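Local coordinates for GTN Reductase (Agrobacterium tumefaciens, PDB 5N6G), which probably reduces activated carbon-carbon double bonds as an FMN-dependent ene-reductase of the Old Yellow Enzyme family, and is captured here with 2-phenylacrylic acid, at residues 2-6 and 313-318; 269-275 and 305-309. All coordinates share one frame. Residues are numbered along the deposited sequence.

Interaction 1. Residues 2-6 and 313-318; sequences TSLFE and AIEAVE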
ATOM      1  N   THR A   2       1.563  -3.518  26.418  1.00 40.65           N
ATOM      2  CA  THR A   2       1.756  -2.501  25.387  1.00 30.61           C
ATOM      3  C   THR A   2       0.433  -1.821  25.066  1.00 33.45           C
ATOM      4  O   THR A   2      -0.598  -2.473  24.930  1.00 33.78           O
ATOM      5  CB  THR A   2       2.340  -3.102  24.123  1.00 33.09           C
ATOM      6  OG1 THR A   2       3.506  -3.861  24.456  1.00 41.99           O
ATOM      7  CG2 THR A   2       2.733  -1.991  23.141  1.00 31.13           C
ATOM      8  N   SER A   3       0.479  -0.504  24.919  1.00 25.98           N
ATOM      9  CA  SER A   3      -0.691   0.306  24.634  1.00 25.64           C
ATOM     10  C   SER A   3      -0.659   0.768  23.183  1.00 26.91           C
ATOM     11  O   SER A   3       0.405   1.030  22.630  1.00 23.24           O
ATOM     12  CB  SER A   3      -0.725   1.522  25.553  1.00 30.51           C
ATOM     13  OG  SER A   3      -1.691   2.466  25.156  1.00 28.72           O
ATOM     14  N   LEU A   4      -1.851   0.891  22.595  1.00 22.96           N
ATOM     15  CA  LEU A   4      -2.009   1.503  21.278  1.00 24.58           C
ATOM     16  C   LEU A   4      -1.394   2.896  21.224  1.00 23.70           C
ATOM     17  O   LEU A   4      -0.994   3.361  20.145  1.00 22.37           O
ATOM     18  CB  LEU A   4      -3.506   1.579  20.944  1.00 22.38           C
ATOM     19  CG  LEU A   4      -3.952   2.115  19.573  1.00 22.69           C
ATOM     20  CD1 LEU A   4      -3.468   1.216  18.468  1.00 22.62           C
ATOM     21  CD2 LEU A   4      -5.474   2.252  19.517  1.00 24.85           C
ATOM     22  N   PHE A   5      -1.335   3.579  22.358  1.00 24.69           N
ATOM     23  CA  PHE A   5      -0.936   4.972  22.410  1.00 21.47           C
ATOM     24  C   PHE A   5       0.538   5.157  22.709  1.00 26.56           C
ATOM     25  O   PHE A   5       1.019   6.289  22.662  1.00 31.93           O
ATOM     26  CB  PHE A   5      -1.818   5.704  23.433  1.00 25.53           C
ATOM     27  CG  PHE A   5      -3.279   5.589  23.108  1.00 25.11           C
ATOM     28  CD1 PHE A   5      -3.823   6.307  22.056  1.00 30.92           C
ATOM     29  CD2 PHE A   5      -4.098   4.737  23.823  1.00 30.76           C
ATOM     30  CE1 PHE A   5      -5.165   6.180  21.729  1.00 31.69           C
ATOM     31  CE2 PHE A   5      -5.439   4.604  23.501  1.00 34.45           C
ATOM     32  CZ  PHE A   5      -5.972   5.322  22.454  1.00 34.29           C
ATOM     33  N   GLU A   6       1.279   4.087  22.932  1.00 23.15           N
ATOM     34  CA  GLU A   6       2.675   4.300  23.274  1.00 25.72           C
ATOM     35  C   GLU A   6       3.581   4.115  22.063  1.00 18.92           C
ATOM     36  O   GLU A   6       3.191   3.535  21.044  1.00 20.98           O
ATOM     37  CB  GLU A   6       3.091   3.361  24.409  1.00 36.52           C
ATOM     38  CG  GLU A   6       3.517   1.993  23.996  1.00 31.83           C
ATOM     39  CD  GLU A   6       3.771   1.091  25.201  1.00 45.32           C
ATOM     40  OE1 GLU A   6       2.796   0.747  25.899  1.00 40.33           O
ATOM     41  OE2 GLU A   6       4.945   0.746  25.459  1.00 53.59           O
ATOM     42  N   ALA A 313      -8.915  -2.278  18.347  1.00 23.29           N
ATOM     43  CA  ALA A 313      -7.518  -1.888  18.201  1.00 20.23           C
ATOM     44  C   ALA A 313      -6.804  -1.868  19.540  1.00 21.17           C
ATOM     45  O   ALA A 313      -5.666  -2.335  19.646  1.00 23.25           O
ATOM     46  CB  ALA A 313      -7.418  -0.522  17.526  1.00 22.72           C
ATOM     47  N   ILE A 314      -7.444  -1.324  20.575  1.00 21.31           N
ATOM     48  CA  ILE A 314      -6.831  -1.325  21.892  1.00 20.84           C
ATOM     49  C   ILE A 314      -6.549  -2.754  22.336  1.00 24.19           C
ATOM     50  O   ILE A 314      -5.455  -3.071  22.817  1.00 25.61           O
ATOM     51  CB  ILE A 314      -7.730  -0.586  22.892  1.00 23.02           C
ATOM     52  CG1 ILE A 314      -7.731   0.904  22.545  1.00 26.72           C
ATOM     53  CG2 ILE A 314      -7.251  -0.814  24.321  1.00 27.50           C
ATOM     54  CD1 ILE A 314      -8.722   1.714  23.350  1.00 33.99           C
ATOM     55  N   GLU A 315      -7.522  -3.642  22.153  1.00 23.28           N
ATOM     56  CA  GLU A 315      -7.373  -5.018  22.633  1.00 28.74           C
ATOM     57  C   GLU A 315      -6.316  -5.775  21.828  1.00 24.52           C
ATOM     58  O   GLU A 315      -5.561  -6.584  22.387  1.00 27.14           O
ATOM     59  CB  GLU A 315      -8.721  -5.746  22.578  1.00 32.02           C
ATOM     60  CG  GLU A 315      -9.695  -5.266  23.645  1.00 46.94           C
ATOM     61  CD  GLU A 315     -11.066  -5.918  23.554  1.00 64.87           C
ATOM     62  OE1 GLU A 315     -11.247  -6.840  22.731  1.00 71.96           O
ATOM     63  OE2 GLU A 315     -11.968  -5.501  24.311  1.00 64.42           O
ATOM     64  N   ALA A 316      -6.233  -5.522  20.524  1.00 22.36           N
ATOM     65  CA  ALA A 316      -5.278  -6.257  19.698  1.00 17.55           C
ATOM     66  C   ALA A 316      -3.844  -5.907  20.065  1.00 23.29           C
ATOM     67  O   ALA A 316      -2.961  -6.775  20.048  1.00 22.30           O
ATOM     68  CB  ALA A 316      -5.538  -5.980  18.216  1.00 20.08           C
ATOM     69  N   VAL A 317      -3.585  -4.647  20.405  1.00 20.95           N
ATOM     70  CA  VAL A 317      -2.232  -4.275  20.809  1.00 23.45           C
ATOM     71  C   VAL A 317      -1.936  -4.773  22.214  1.00 22.09           C
ATOM     72  O   VAL A 317      -0.875  -5.352  22.465  1.00 24.15           O
ATOM     73  CB  VAL A 317      -2.029  -2.756  20.680  1.00 17.46           C
ATOM     74  CG1 VAL A 317      -0.672  -2.345  21.202  1.00 25.73           C
ATOM     75  CG2 VAL A 317      -2.151  -2.350  19.208  1.00 19.84           C
ATOM     76  N   GLU A 318      -2.858  -4.565  23.159  1.00 20.98           N
ATOM     77  CA  GLU A 318      -2.538  -4.933  24.528  1.00 20.18           C
ATOM     78  C   GLU A 318      -2.426  -6.447  24.695  1.00 23.55           C
ATOM     79  O   GLU A 318      -1.720  -6.914  25.597  1.00 27.91           O
ATOM     80  CB  GLU A 318      -3.576  -4.354  25.486  1.00 28.30           C
ATOM     81  CG  GLU A 318      -4.968  -4.888  25.318  1.00 59.10           C
ATOM     82  CD  GLU A 318      -5.945  -4.293  26.330  1.00 73.45           C
ATOM     83  OE1 GLU A 318      -5.558  -3.344  27.050  1.00 55.55           O
ATOM     84  OE2 GLU A 318      -7.098  -4.777  26.406  1.00 72.98           O
TER
HETATM   85  O   HOH W   1      -3.878  -0.898  23.712  1.00 31.35           O

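Interaction 2. Residues 269-275 and 305-309; sequences GATGGPR and NNGYD. With FMN (flavin mononucleotide), chain B.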
ATOM      1  N   GLY A 269      -8.550 -10.153   5.858  1.00 17.37           N
ATOM      2  CA  GLY A 269      -9.815 -10.348   5.182  1.00 16.26           C
ATOM      3  C   GLY A 269      -9.905  -9.655   3.838  1.00 15.95           C
ATOM      4  O   GLY A 269      -8.913  -9.281   3.214  1.00 16.96           O
ATOM      5  N   ALA A 270     -11.143  -9.505   3.375  1.00 16.19           N
ATOM      6  CA  ALA A 270     -11.375  -8.767   2.141  1.00 16.92           C
ATOM      7  C   ALA A 270     -11.167  -7.280   2.393  1.00 17.08           C
ATOM      8  O   ALA A 270     -11.708  -6.722   3.350  1.00 21.41           O
ATOM      9  CB  ALA A 270     -12.788  -9.040   1.626  1.00 16.94           C
ATOM     10  N   THR A 271     -10.361  -6.634   1.550  1.00 18.48           N
ATOM     11  CA  THR A 271     -10.061  -5.224   1.766  1.00 17.78           C
ATOM     12  C   THR A 271     -11.343  -4.419   1.763  1.00 20.84           C
ATOM     13  O   THR A 271     -12.050  -4.369   0.750  1.00 19.86           O
ATOM     14  CB  THR A 271      -9.117  -4.712   0.677  1.00 19.24           C
ATOM     15  OG1 THR A 271      -8.077  -5.672   0.452  1.00 19.92           O
ATOM     16  CG2 THR A 271      -8.506  -3.391   1.130  1.00 16.81           C
ATOM     17  N   GLY A 272     -11.643  -3.777   2.889  1.00 19.67           N
ATOM     18  CA  GLY A 272     -12.866  -3.015   3.021  1.00 20.88           C
ATOM     19  C   GLY A 272     -14.114  -3.846   3.202  1.00 24.43           C
ATOM     20  O   GLY A 272     -15.218  -3.293   3.183  1.00 27.76           O
ATOM     21  N   GLY A 273     -13.967  -5.158   3.376  1.00 20.66           N
ATOM     22  CA  GLY A 273     -15.083  -6.059   3.549  1.00 20.41           C
ATOM     23  C   GLY A 273     -14.827  -6.992   4.705  1.00 22.77           C
ATOM     24  O   GLY A 273     -14.072  -6.666   5.628  1.00 22.44           O
ATOM     25  N   PRO A 274     -15.450  -8.173   4.694  1.00 22.44           N
ATOM     26  CA  PRO A 274     -15.413  -9.026   5.883  1.00 19.10           C
ATOM     27  C   PRO A 274     -14.008  -9.475   6.263  1.00 19.59           C
ATOM     28  O   PRO A 274     -13.239  -9.954   5.433  1.00 20.17           O
ATOM     29  CB  PRO A 274     -16.285 -10.230   5.489  1.00 23.29           C
ATOM     30  CG  PRO A 274     -17.106  -9.768   4.366  1.00 26.10           C
ATOM     31  CD  PRO A 274     -16.314  -8.736   3.644  1.00 24.11           C
ATOM     32  N   ARG A 275     -13.722  -9.401   7.564  1.00 21.55           N
ATOM     33  CA  ARG A 275     -12.449  -9.861   8.096  1.00 19.73           C
ATOM     34  C   ARG A 275     -12.301 -11.372   7.981  1.00 18.32           C
ATOM     35  O   ARG A 275     -11.172 -11.871   7.933  1.00 20.97           O
ATOM     36  CB  ARG A 275     -12.321  -9.431   9.566  1.00 20.84           C
ATOM     37  CG  ARG A 275     -12.036  -7.952   9.721  1.00 20.17           C
ATOM     38  CD  ARG A 275     -12.057  -7.497  11.173  1.00 19.10           C
ATOM     39  NE  ARG A 275     -11.171  -8.304  11.984  1.00 21.82           N
ATOM     40  CZ  ARG A 275      -9.850  -8.177  11.998  1.00 22.46           C
ATOM     41  NH1 ARG A 275      -9.254  -7.248  11.263  1.00 22.13           N
ATOM     42  NH2 ARG A 275      -9.129  -8.981  12.760  1.00 24.86           N
ATOM     43  N   ASN A 305      -4.579  -4.282   9.672  1.00 17.28           N
ATOM     44  CA  ASN A 305      -5.595  -3.437   9.082  1.00 15.47           C
ATOM     45  C   ASN A 305      -6.820  -4.260   8.737  1.00 18.02           C
ATOM     46  O   ASN A 305      -6.732  -5.474   8.519  1.00 16.32           O
ATOM     47  CB  ASN A 305      -5.079  -2.778   7.803  1.00 13.82           C
ATOM     48  CG  ASN A 305      -6.178  -2.138   7.013  1.00 18.62           C
ATOM     49  OD1 ASN A 305      -6.680  -2.703   6.041  1.00 17.77           O
ATOM     50  ND2 ASN A 305      -6.586  -0.953   7.436  1.00 17.97           N
ATOM     51  N   ASN A 306      -7.955  -3.544   8.689  1.00 17.46           N
ATOM     52  CA  ASN A 306      -9.218  -3.854   8.026  1.00 16.97           C
ATOM     53  C   ASN A 306     -10.324  -4.074   9.053  1.00 20.45           C
ATOM     54  O   ASN A 306     -10.375  -5.091   9.759  1.00 19.59           O
ATOM     55  CB  ASN A 306      -9.119  -5.043   7.070  1.00 17.12           C
ATOM     56  CG  ASN A 306     -10.374  -5.176   6.212  1.00 19.94           C
ATOM     57  OD1 ASN A 306     -10.851  -4.195   5.634  1.00 20.72           O
ATOM     58  ND2 ASN A 306     -10.946  -6.378   6.169  1.00 18.04           N
ATOM     59  N   GLY A 307     -11.208  -3.089   9.169  1.00 20.05           N
ATOM     60  CA  GLY A 307     -12.369  -3.215  10.028  1.00 20.10           C
ATOM     61  C   GLY A 307     -12.124  -2.990  11.500  1.00 22.20           C
ATOM     62  O   GLY A 307     -12.990  -3.332  12.310  1.00 23.56           O
ATOM     63  N   TYR A 308     -10.976  -2.447  11.885  1.00 19.25           N
ATOM     64  CA  TYR A 308     -10.737  -2.164  13.295  1.00 18.94           C
ATOM     65  C   TYR A 308     -11.544  -0.956  13.742  1.00 24.19           C
ATOM     66  O   TYR A 308     -11.862  -0.068  12.949  1.00 27.34           O
ATOM     67  CB  TYR A 308      -9.253  -1.907  13.541  1.00 20.42           C
ATOM     68  CG  TYR A 308      -8.449  -3.163  13.616  1.00 21.14           C
ATOM     69  CD1 TYR A 308      -8.310  -3.828  14.818  1.00 23.12           C
ATOM     70  CD2 TYR A 308      -7.845  -3.705  12.487  1.00 19.13           C
ATOM     71  CE1 TYR A 308      -7.579  -4.991  14.919  1.00 23.91           C
ATOM     72  CE2 TYR A 308      -7.103  -4.893  12.574  1.00 18.82           C
ATOM     73  CZ  TYR A 308      -6.989  -5.528  13.800  1.00 20.29           C
ATOM     74  OH  TYR A 308      -6.279  -6.690  13.939  1.00 23.33           O
ATOM     75  N   ASP A 309     -11.876  -0.938  15.034  1.00 26.39           N
ATOM     76  CA  ASP A 309     -12.454   0.214  15.715  1.00 25.66           C
ATOM     77  C   ASP A 309     -11.670   0.438  17.003  1.00 24.38           C
ATOM     78  O   ASP A 309     -10.669  -0.237  17.266  1.00 26.08           O
ATOM     79  CB  ASP A 309     -13.961   0.032  15.961  1.00 29.64           C
ATOM     80  CG  ASP A 309     -14.300  -1.135  16.897  1.00 31.69           C
ATOM     81  OD1 ASP A 309     -13.429  -1.635  17.646  1.00 36.65           O
ATOM     82  OD2 ASP A 309     -15.476  -1.549  16.881  1.00 44.18           O
TER
HETATM   83  N1  FMN B 401      -5.060   0.250   0.044  1.00 13.95           N
HETATM   84  C2  FMN B 401      -3.772   0.353  -0.418  1.00 14.56           C
HETATM   85  O2  FMN B 401      -2.909  -0.516  -0.160  1.00 13.88           O
HETATM   86  N3  FMN B 401      -3.404   1.455  -1.160  1.00 13.78           N
HETATM   87  C4  FMN B 401      -4.238   2.489  -1.541  1.00 18.21           C
HETATM   88  O4  FMN B 401      -3.797   3.453  -2.167  1.00 15.09           O
HETATM   89  C4A FMN B 401      -5.601   2.358  -1.077  1.00 15.82           C
HETATM   90  N5  FMN B 401      -6.448   3.314  -1.366  1.00 17.57           N
HETATM   91  C5A FMN B 401      -7.702   3.257  -0.783  1.00 14.45           C
HETATM   92  C6  FMN B 401      -8.574   4.321  -0.985  1.00 13.65           C
HETATM   93  C7  FMN B 401      -9.797   4.372  -0.333  1.00 16.15           C
HETATM   94  C7M FMN B 401     -10.695   5.563  -0.561  1.00 17.99           C
HETATM   95  C8  FMN B 401     -10.172   3.338   0.532  1.00 14.99           C
HETATM   96  C8M FMN B 401     -11.463   3.392   1.302  1.00 15.24           C
HETATM   97  C9  FMN B 401      -9.315   2.257   0.721  1.00 13.99           C
HETATM   98  C9A FMN B 401      -8.079   2.218   0.075  1.00 12.77           C
HETATM   99  N10 FMN B 401      -7.142   1.195   0.335  1.00 13.01           N
HETATM  100  C10 FMN B 401      -5.905   1.220  -0.248  1.00 16.36           C
HETATM  101  C1' FMN B 401      -7.454   0.212   1.383  1.00 13.76           C
HETATM  102  C2' FMN B 401      -7.219   0.801   2.768  1.00 13.24           C
HETATM  103  O2' FMN B 401      -5.828   1.075   2.972  1.00 14.00           O
HETATM  104  C3' FMN B 401      -7.714  -0.102   3.898  1.00 13.06           C
HETATM  105  O3' FMN B 401      -7.105  -1.386   3.783  1.00 17.08           O
HETATM  106  C4' FMN B 401      -9.230  -0.287   3.915  1.00 13.82           C
HETATM  107  O4' FMN B 401      -9.883   0.984   3.892  1.00 16.59           O
HETATM  108  C5' FMN B 401      -9.695  -1.115   5.099  1.00 15.21           C
HETATM  109  O5' FMN B 401      -9.377  -0.447   6.337  1.00 15.69           O
HETATM  110  P   FMN B 401     -10.456   0.344   7.258  1.00 18.04           P
HETATM  111  O1P FMN B 401     -11.461  -0.702   7.690  1.00 19.42           O
HETATM  112  O2P FMN B 401     -11.095   1.371   6.338  1.00 18.55           O
HETATM  113  O3P FMN B 401      -9.649   0.923   8.361  1.00 17.50           O
HETATM  114  O   HOH W   2     -13.967  -4.270   6.633  1.00 38.64           O

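Interaction 1. Residues 2-6 and 313-318
The N-terminal end of the modelled chain packs here, mostly through apolar side chains, against helix 310-318, which follows the seventh strand of the TIM barrel. Leu4 makes most of the apolar contact: its CB points at the helix, CD2 lies 3.9 Å from Ala313 CB and 4.0 Å from Ile314 CG1, and CD1 meets Val317 CG2 at 3.9 Å. Val317 CG1 also touches Thr2 CG2, at 3.9 Å. No direct hydrogen bond joins the two segments; instead a water accepts from Leu4 N (2.9 Å) and donates to Ile314 O (2.8 Å), and Glu318 CA makes a CA-H...O contact of 3.2 Å with Thr2 O. The 2-6 segment holds its own shape, a type I turn from Ser3 to Glu6 in which Ser3 OG accepts from Phe5 N at 3.0 Å, an ST turn. Beyond the contact, Leu4 and Phe5 rest on Ile19, so the N-terminal segment touches both helix 310-318 and strand 19-21; Phe5 also reaches helix 337-343, and Ala313 packs on strand 324-327.

Interaction 2. Residues 269-275 and 305-309
Two loops after neighbouring barrel strands, 263-267 and 301-305, meet beside the ribityl-phosphate arm of FMN and form part of the flavin pocket. Asn306 is at the centre of the contact. Its amide sits in the curve of the 269-275 loop, where a type II turn runs from Ala270 to Gly273: Asn306 OD1 accepts from Gly272 N at 2.9 Å and Asn306 ND2 donates to Gly273 O at 3.2 Å and also to Glu268 O. The backbone of Asn306 is used as well, since Arg275 NH1 donates to its carbonyl O at 2.9 Å. The same guanidinium makes an off-centre cation-pi contact with Tyr308, Arg275 CZ being 4.7 Å from the ring centroid, and Glu268 ties the two together through a salt bridge to Arg275 and a hydrogen bond from Tyr308 OH. On the cofactor side, FMN O3' donates to Asn305 OD1 (2.6 Å), Asn305 ND2 donates to FMN O5' (3.0 Å), and Gly307 N donates to phosphate oxygen O1P (2.8 Å). Thr271, hydrogen-bonded to Asn181, comes within 3.6 Å of FMN O3' through CG2. Asn305 and Gly307 thus hydrogen-bond to the cofactor by neutral amide groups, while Asn306, which also lines the FMN site with OD1 3.3 Å from FMN C5', uses its side-chain amide to hold the adjoining loop, which probably couples that loop's shape to the flavin site.

Overall arrangement
One beta-alpha unit of the barrel links the two contacts: the 305-309 loop of interaction 2 runs straight into helix 310-318, whose later residues make interaction 1. Their centres are 18 Å apart, yet they touch through Tyr308, with CD1 3.9 Å from Ala313 N and CE1 4.0 Å from Ala316 CB. Interaction 2 lies at the cofactor itself, and Thr271 is about 5 Å from the bound 2-phenylacrylic acid, side chain to ligand. Interaction 1 lies farther out, the side chain of Ala313 being about 10 Å from FMN. In sequence, interaction 2 is nested inside the long span that interaction 1 closes, between the N-terminal segment and the seventh barrel helix.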